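Local coordinates for protein putative alpha-L-fucosidase (Bacteroides thetaiotaomicron, PDB 3EYP) that probably hydrolyses alpha-L-fucosidic linkages, releasing L-fucose from its substrates, at residues Val256-Ser261 with Leu294-Asp299. Numbering follows the deposited sequence.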
loop_
_atom_site.group_PDB
_atom_site.type_symbol
_atom_site.label_atom_id
_atom_site.label_comp_id
_atom_site.label_asym_id
_atom_site.label_seq_id
_atom_site.Cartn_x
_atom_site.Cartn_y
_atom_site.Cartn_z
ATOM N N VAL A 256 5.826 5.784 -2.057
ATOM C CA VAL A 256 7.208 6.212 -2.100
ATOM C C VAL A 256 7.826 5.829 -3.440
ATOM O O VAL A 256 7.401 4.888 -4.115
ATOM C CB VAL A 256 8.014 5.595 -0.888
ATOM C CG1 VAL A 256 8.015 4.063 -0.982
ATOM C CG2 VAL A 256 9.401 6.109 -0.794
ATOM N N SER A 257 8.744 6.635 -3.864
ATOM C CA SER A 257 9.532 6.326 -5.025
ATOM C C SER A 257 10.785 5.493 -4.730
ATOM O O SER A 257 11.485 5.621 -3.722
ATOM C CB SER A 257 9.926 7.611 -5.776
ATOM O OG SER A 257 10.394 7.309 -7.088
ATOM N N ILE A 258 11.079 4.612 -5.663
ATOM C CA ILE A 258 12.319 3.828 -5.576
ATOM C C ILE A 258 13.565 4.713 -5.843
ATOM O O ILE A 258 14.692 4.315 -5.597
ATOM C CB ILE A 258 12.301 2.625 -6.556
ATOM C CG1 ILE A 258 13.213 1.485 -6.077
ATOM C CG2 ILE A 258 12.674 3.046 -8.044
ATOM C CD1 ILE A 258 12.824 0.164 -6.832
ATOM N N ARG A 259 13.313 5.924 -6.327
ATOM C CA ARG A 259 14.356 6.929 -6.599
ATOM C C ARG A 259 14.090 8.230 -5.822
ATOM O O ARG A 259 13.082 8.327 -5.171
ATOM C CB ARG A 259 14.408 7.259 -8.092
ATOM C CG ARG A 259 14.893 6.109 -8.962
ATOM C CD ARG A 259 14.373 6.179 -10.433
ATOM N NE ARG A 259 15.078 5.200 -11.223
ATOM C CZ ARG A 259 16.074 5.481 -12.051
ATOM N NH1 ARG A 259 16.444 6.739 -12.225
ATOM N NH2 ARG A 259 16.708 4.492 -12.679
ATOM N N PRO A 260 15.010 9.204 -5.884
ATOM C CA PRO A 260 14.760 10.469 -5.188
ATOM C C PRO A 260 13.559 11.217 -5.779
ATOM O O PRO A 260 12.783 11.843 -5.031
ATOM C CB PRO A 260 16.061 11.250 -5.374
ATOM C CG PRO A 260 17.150 10.155 -5.478
ATOM C CD PRO A 260 16.429 9.074 -6.299
ATOM N N SER A 261 13.342 11.037 -7.081
ATOM C CA SER A 261 12.234 11.721 -7.772
ATOM C C SER A 261 11.173 10.730 -8.219
ATOM O O SER A 261 11.417 9.542 -8.271
ATOM C CB SER A 261 12.711 12.497 -9.029
ATOM O OG SER A 261 13.726 13.493 -8.826
ATOM N N LEU A 294 4.921 1.492 -4.392
ATOM C CA LEU A 294 6.277 1.788 -4.795
ATOM C C LEU A 294 6.355 2.143 -6.241
ATOM O O LEU A 294 5.971 1.364 -7.110
ATOM C CB LEU A 294 7.189 0.561 -4.565
ATOM C CG LEU A 294 8.689 0.653 -4.763
ATOM C CD1 LEU A 294 9.351 1.725 -3.852
ATOM C CD2 LEU A 294 9.340 -0.772 -4.509
ATOM N N ASN A 295 6.926 3.320 -6.467
ATOM C CA ASN A 295 7.091 3.908 -7.820
ATOM C C ASN A 295 8.368 3.524 -8.547
ATOM O O ASN A 295 9.486 3.700 -8.043
ATOM C CB ASN A 295 6.960 5.435 -7.755
ATOM C CG ASN A 295 7.186 6.085 -9.096
ATOM O OD1 ASN A 295 6.320 6.049 -9.966
ATOM N ND2 ASN A 295 8.339 6.712 -9.250
ATOM N N PHE A 296 8.148 2.957 -9.747
ATOM C CA PHE A 296 9.183 2.688 -10.760
ATOM C C PHE A 296 8.903 3.606 -11.962
ATOM O O PHE A 296 7.898 3.394 -12.664
ATOM C CB PHE A 296 9.073 1.250 -11.303
ATOM C CG PHE A 296 9.170 0.163 -10.251
ATOM C CD1 PHE A 296 10.336 -0.530 -10.077
ATOM C CD2 PHE A 296 8.089 -0.129 -9.440
ATOM C CE1 PHE A 296 10.458 -1.543 -9.139
ATOM C CE2 PHE A 296 8.193 -1.120 -8.470
ATOM C CZ PHE A 296 9.388 -1.841 -8.318
ATOM N N PRO A 297 9.752 4.650 -12.199
ATOM C CA PRO A 297 9.510 5.532 -13.356
ATOM C C PRO A 297 10.176 5.044 -14.663
ATOM O O PRO A 297 11.390 4.866 -14.717
ATOM C CB PRO A 297 10.112 6.884 -12.880
ATOM C CG PRO A 297 11.274 6.467 -12.054
ATOM C CD PRO A 297 10.730 5.256 -11.277
ATOM N N PRO A 298 9.369 4.713 -15.690
ATOM C CA PRO A 298 9.953 4.323 -16.976
ATOM C C PRO A 298 10.763 5.465 -17.589
ATOM O O PRO A 298 10.481 6.652 -17.403
ATOM C CB PRO A 298 8.742 4.012 -17.821
ATOM C CG PRO A 298 7.594 3.775 -16.796
ATOM C CD PRO A 298 7.912 4.721 -15.739
ATOM N N ASP A 299 11.757 5.064 -18.344
ATOM C CA ASP A 299 12.626 5.986 -19.027
ATOM C C ASP A 299 12.105 6.445 -20.384
ATOM O O ASP A 299 10.989 6.201 -20.773
ATOM C CB ASP A 299 14.054 5.418 -19.102
ATOM C CG ASP A 299 14.228 4.405 -20.175
ATOM O OD1 ASP A 299 13.171 3.920 -20.662
ATOM O OD2 ASP A 299 15.418 4.161 -20.556
#
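Ile-258, Leu-294 and Asn-295 carry most of this contact, where strands 253-257 and 291-295 run out into loops. Leu-294 holds CG anti to its backbone N (chi1 -173°), and CD1 reaches the neighbouring strand, 3.9 Å from CG1 of Val-256 and 3.8 Å from the backbone N of Ile-258. Beta-branched Ile-258 sends its CG1 arm to Phe-296, CD1 lying 3.7 Å from CE1 of that ring, which also packs on Ala-312 of helix 306-323; CG2 sits beside Asn-295 O, while CB meets the Leu-294 methyl. Alongside, the backbones pair in parallel, Asn-295 N donating to Val-256 O (2.9 Å) and Ile-258 N to Asn-295 O (3.0 Å). The strands are adjacent staves of the TIM-barrel-type domain, linked through helix 275-283 as a beta-alpha-beta unit. On the sheet face of Ser-257 and Asn-295, a buried amide suits its place because it can bond at both ends: ND2 gives a nearly straight bond to Ser-257 OG (3.0 Å), lying almost in the amide plane, and another to Trp-262 O, while OD1 pairs with His-27. Ser-257 OG in turn donates to Ser-261 O, 2.7 Å away. An alanine at Ser-257 would probably leave both Asn-295 ND2 and Ser-261 O short of a partner and let the following turn shift. Farther out, the compact ring of Pro-297 puts CG 3.5 Å from Arg-259 CD, where the two side chains cross; the guanidinium beyond is salt-bridged to Asp-308 and Asp-269.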